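Local atomic coordinates of tRNA (guanine-N(1)-)-methyltransferase (Corynebacterium diphtheriae, PDB entry 7KFF), a protein that transfers a methyl group from S-adenosyl-L-methionine to N1 of a guanine in tRNA, probably G37 beside the anticodon, as a knotted SPOUT-family dimer. Residues A[21-32]-A[200-208]. Sequence-based numbering, arbitrary orientation.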
loop_
_atom_site.group_PDB
_atom_site.type_symbol
_atom_site.label_atom_id
_atom_site.label_comp_id
_atom_site.label_asym_id
_atom_site.label_seq_id
_atom_site.Cartn_x
_atom_site.Cartn_y
_atom_site.Cartn_z
ATOM N N VAL A 21 -9.449 -13.914 -5.608
ATOM C CA VAL A 21 -9.845 -12.666 -4.966
ATOM C C VAL A 21 -11.363 -12.594 -4.962
ATOM O O VAL A 21 -11.989 -12.745 -6.016
ATOM C CB VAL A 21 -9.270 -11.448 -5.707
ATOM C CG1 VAL A 21 -9.592 -10.164 -4.949
ATOM C CG2 VAL A 21 -7.794 -11.588 -5.930
ATOM N N ILE A 22 -11.954 -12.341 -3.796
ATOM C CA ILE A 22 -13.401 -12.206 -3.653
ATOM C C ILE A 22 -13.707 -10.747 -3.337
ATOM O O ILE A 22 -13.153 -10.185 -2.383
ATOM C CB ILE A 22 -13.961 -13.135 -2.565
ATOM C CG1 ILE A 22 -13.538 -14.584 -2.810
ATOM C CG2 ILE A 22 -15.480 -13.019 -2.512
ATOM C CD1 ILE A 22 -13.718 -15.493 -1.612
ATOM N N THR A 23 -14.570 -10.135 -4.146
ATOM C CA THR A 23 -14.735 -8.690 -4.148
ATOM C C THR A 23 -16.079 -8.308 -4.755
ATOM O O THR A 23 -16.602 -8.999 -5.627
ATOM C CB THR A 23 -13.589 -8.057 -4.970
ATOM O OG1 THR A 23 -13.865 -6.670 -5.206
ATOM C CG2 THR A 23 -13.442 -8.749 -6.344
ATOM N N ILE A 24 -16.605 -7.152 -4.341
ATOM C CA ILE A 24 -17.750 -6.584 -5.060
ATOM C C ILE A 24 -17.342 -5.710 -6.253
ATOM O O ILE A 24 -18.222 -5.221 -6.978
ATOM C CB ILE A 24 -18.729 -5.823 -4.138
ATOM C CG1 ILE A 24 -18.047 -4.645 -3.458
ATOM C CG2 ILE A 24 -19.392 -6.789 -3.155
ATOM C CD1 ILE A 24 -19.012 -3.673 -2.817
ATOM N N PHE A 25 -16.045 -5.522 -6.494
ATOM C CA PHE A 25 -15.536 -4.768 -7.644
ATOM C C PHE A 25 -14.482 -5.594 -8.370
ATOM O O PHE A 25 -13.283 -5.255 -8.362
ATOM C CB PHE A 25 -14.932 -3.426 -7.219
ATOM C CG PHE A 25 -15.933 -2.477 -6.634
ATOM C CD1 PHE A 25 -16.879 -1.881 -7.441
ATOM C CD2 PHE A 25 -15.932 -2.188 -5.279
ATOM C CE1 PHE A 25 -17.812 -1.013 -6.907
ATOM C CE2 PHE A 25 -16.851 -1.298 -4.733
ATOM C CZ PHE A 25 -17.810 -0.722 -5.566
ATOM N N PRO A 26 -14.902 -6.655 -9.069
ATOM C CA PRO A 26 -13.912 -7.468 -9.799
ATOM C C PRO A 26 -13.006 -6.674 -10.728
ATOM O O PRO A 26 -11.831 -7.022 -10.901
ATOM C CB PRO A 26 -14.771 -8.456 -10.596
ATOM C CG PRO A 26 -16.093 -8.442 -9.960
ATOM C CD PRO A 26 -16.269 -7.200 -9.160
ATOM N N GLU A 27 -13.545 -5.631 -11.367
ATOM C CA GLU A 27 -12.781 -4.827 -12.312
ATOM C C GLU A 27 -11.576 -4.160 -11.654
ATOM O O GLU A 27 -10.593 -3.836 -12.344
ATOM C CB GLU A 27 -13.719 -3.789 -12.946
ATOM C CG GLU A 27 -14.394 -2.784 -11.974
ATOM C CD GLU A 27 -15.721 -3.240 -11.337
ATOM O OE1 GLU A 27 -16.010 -4.450 -11.252
ATOM O OE2 GLU A 27 -16.494 -2.349 -10.923
ATOM N N TYR A 28 -11.626 -3.930 -10.341
ATOM C CA TYR A 28 -10.509 -3.289 -9.655
ATOM C C TYR A 28 -9.256 -4.150 -9.766
ATOM O O TYR A 28 -8.134 -3.641 -9.673
ATOM C CB TYR A 28 -10.882 -3.038 -8.197
ATOM C CG TYR A 28 -10.163 -1.844 -7.572
ATOM C CD1 TYR A 28 -8.795 -1.889 -7.301
ATOM C CD2 TYR A 28 -10.850 -0.697 -7.230
ATOM C CE1 TYR A 28 -8.138 -0.800 -6.723
ATOM C CE2 TYR A 28 -10.197 0.380 -6.640
ATOM C CZ TYR A 28 -8.850 0.318 -6.391
ATOM O OH TYR A 28 -8.198 1.402 -5.805
ATOM N N LEU A 29 -9.429 -5.459 -9.919
ATOM C CA LEU A 29 -8.306 -6.375 -9.981
ATOM C C LEU A 29 -7.760 -6.577 -11.387
ATOM O O LEU A 29 -6.867 -7.409 -11.581
ATOM C CB LEU A 29 -8.652 -7.704 -9.344
ATOM C CG LEU A 29 -8.841 -7.759 -7.835
ATOM C CD1 LEU A 29 -7.616 -7.183 -7.067
ATOM C CD2 LEU A 29 -10.113 -7.050 -7.347
ATOM N N ASP A 30 -8.243 -5.817 -12.353
ATOM C CA ASP A 30 -7.706 -5.916 -13.709
ATOM C C ASP A 30 -6.179 -5.759 -13.760
ATOM O O ASP A 30 -5.539 -6.426 -14.574
ATOM C CB ASP A 30 -8.403 -4.927 -14.651
ATOM C CG ASP A 30 -9.818 -5.356 -15.060
ATOM O OD1 ASP A 30 -10.238 -6.493 -14.771
ATOM O OD2 ASP A 30 -10.509 -4.533 -15.697
ATOM N N PRO A 31 -5.540 -4.956 -12.899
ATOM C CA PRO A 31 -4.072 -4.849 -12.961
ATOM C C PRO A 31 -3.318 -6.109 -12.591
ATOM O O PRO A 31 -2.108 -6.183 -12.868
ATOM C CB PRO A 31 -3.750 -3.672 -12.034
ATOM C CG PRO A 31 -4.992 -2.829 -12.062
ATOM C CD PRO A 31 -6.125 -3.854 -12.102
ATOM N N LEU A 32 -3.973 -7.127 -12.022
ATOM C CA LEU A 32 -3.287 -8.397 -11.824
ATOM C C LEU A 32 -2.927 -9.053 -13.150
ATOM O O LEU A 32 -2.135 -9.997 -13.159
ATOM C CB LEU A 32 -4.150 -9.365 -11.011
ATOM C CG LEU A 32 -4.452 -8.988 -9.566
ATOM C CD1 LEU A 32 -5.368 -10.021 -8.937
ATOM C CD2 LEU A 32 -3.169 -8.873 -8.736
ATOM N N GLU A 200 -9.418 -4.116 -2.114
ATOM C CA GLU A 200 -8.929 -4.487 -3.444
ATOM C C GLU A 200 -7.532 -3.932 -3.736
ATOM O O GLU A 200 -6.668 -4.652 -4.250
ATOM C CB GLU A 200 -9.908 -4.010 -4.506
ATOM C CG GLU A 200 -11.273 -4.741 -4.485
ATOM C CD GLU A 200 -12.279 -4.291 -3.427
ATOM O OE1 GLU A 200 -12.018 -3.353 -2.639
ATOM O OE2 GLU A 200 -13.360 -4.908 -3.404
ATOM N N VAL A 201 -7.303 -2.654 -3.435
ATOM C CA VAL A 201 -5.990 -2.081 -3.723
ATOM C C VAL A 201 -4.917 -2.747 -2.876
ATOM O O VAL A 201 -3.775 -2.902 -3.323
ATOM C CB VAL A 201 -5.985 -0.548 -3.587
ATOM C CG1 VAL A 201 -6.062 -0.091 -2.130
ATOM C CG2 VAL A 201 -4.767 0.040 -4.259
ATOM N N ALA A 202 -5.259 -3.160 -1.659
ATOM C CA ALA A 202 -4.288 -3.866 -0.832
ATOM C C ALA A 202 -3.939 -5.226 -1.420
ATOM O O ALA A 202 -2.797 -5.671 -1.284
ATOM C CB ALA A 202 -4.843 -4.020 0.579
ATOM N N VAL A 203 -4.892 -5.883 -2.105
ATOM C CA VAL A 203 -4.577 -7.107 -2.837
ATOM C C VAL A 203 -3.528 -6.827 -3.906
ATOM O O VAL A 203 -2.559 -7.573 -4.062
ATOM C CB VAL A 203 -5.847 -7.719 -3.444
ATOM C CG1 VAL A 203 -5.459 -8.932 -4.278
ATOM C CG2 VAL A 203 -6.833 -8.078 -2.337
ATOM N N LEU A 204 -3.710 -5.747 -4.666
ATOM C CA LEU A 204 -2.730 -5.426 -5.698
ATOM C C LEU A 204 -1.340 -5.198 -5.102
ATOM O O LEU A 204 -0.333 -5.632 -5.676
ATOM C CB LEU A 204 -3.187 -4.189 -6.476
ATOM C CG LEU A 204 -4.515 -4.289 -7.244
ATOM C CD1 LEU A 204 -4.805 -2.976 -7.927
ATOM C CD2 LEU A 204 -4.475 -5.425 -8.232
ATOM N N VAL A 205 -1.273 -4.518 -3.947
ATOM C CA VAL A 205 -0.004 -4.268 -3.272
ATOM C C VAL A 205 0.655 -5.576 -2.874
ATOM O O VAL A 205 1.833 -5.824 -3.171
ATOM C CB VAL A 205 -0.222 -3.357 -2.057
ATOM C CG1 VAL A 205 1.005 -3.360 -1.164
ATOM C CG2 VAL A 205 -0.579 -1.937 -2.489
ATOM N N ILE A 206 -0.084 -6.423 -2.168
ATOM C CA ILE A 206 0.478 -7.674 -1.668
ATOM C C ILE A 206 0.872 -8.579 -2.829
ATOM O O ILE A 206 1.940 -9.210 -2.820
ATOM C CB ILE A 206 -0.514 -8.344 -0.703
ATOM C CG1 ILE A 206 -0.672 -7.509 0.574
ATOM C CG2 ILE A 206 -0.056 -9.747 -0.376
ATOM C CD1 ILE A 206 -1.893 -7.874 1.419
ATOM N N ALA A 207 0.034 -8.628 -3.861
ATOM C CA ALA A 207 0.343 -9.452 -5.021
ATOM C C ALA A 207 1.646 -9.028 -5.683
ATOM O O ALA A 207 2.452 -9.887 -6.060
ATOM C CB ALA A 207 -0.823 -9.445 -6.001
ATOM N N GLU A 208 1.866 -7.724 -5.850
ATOM C CA GLU A 208 3.126 -7.289 -6.448
ATOM C C GLU A 208 4.312 -7.755 -5.613
ATOM O O GLU A 208 5.297 -8.281 -6.147
ATOM C CB GLU A 208 3.178 -5.766 -6.595
ATOM C CG GLU A 208 2.374 -5.205 -7.728
ATOM C CD GLU A 208 2.946 -3.931 -8.332
ATOM O OE1 GLU A 208 3.959 -3.375 -7.823
ATOM O OE2 GLU A 208 2.355 -3.485 -9.331
HETATM O O HOH W 1 -15.315 -6.093 -1.898
#
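A buried carboxylate, that of Glu200, reaches from the first turn of helix 200-211 to the end of strand 17-23, where Thr23 OG1 donates to Glu200 OE2 over 2.6 Å. The setting is the trefoil-knotted SPOUT fold, in which this helix packs against the parallel sheet and the 3-10 segment 26-32. The bond uses the anti lone pair of Glu200 OE2, the one turned away from OE1. The same hydroxyl also accepts from Phe25 N (2.8 Å, N-H...O angle 161°), closing an ST turn, so both its donor and acceptor roles are fixed. A water donates to Glu200 OE2 at 2.7 Å and accepts from Ile24 N, giving this oxygen a second partner. Glu200 OE1, the other oxygen, forms a salt bridge with Arg168 NE, so both oxygens are engaged.

A turn about the CB-CG bond of Glu200 (chi2 79°) swings the carboxylate round to Thr23, while CB packs on Tyr28 and CG also touches Leu29 CD2. Glu200 CB lies 3.7 Å from Tyr28 CD1, and the tyrosine side chain crosses the glutamate at about a right angle. Alongside Val201, Tyr28 points the same way; its OH makes a weak hydrogen bond with Glu208 of the second subunit, linking this packing to the dimer interface. Ala202, between the helix residues that carry the contact, touches the bound S-adenosyl-L-homocysteine.

Further along, Leu204 divides its branches: CD1 meets the ring edge of Tyr28 and Pro31 CG, whereas CD2 packs on Leu29 CD1 at 3.8 Å and on Leu32. Val21 and Val203 meet tip to tip, with Val21 CG2 3.9 Å from Val203 CG1, which also touches Leu29 CD1. One helical turn after Val203, Ala207 CB lies 3.6 Å from Leu32 CD2.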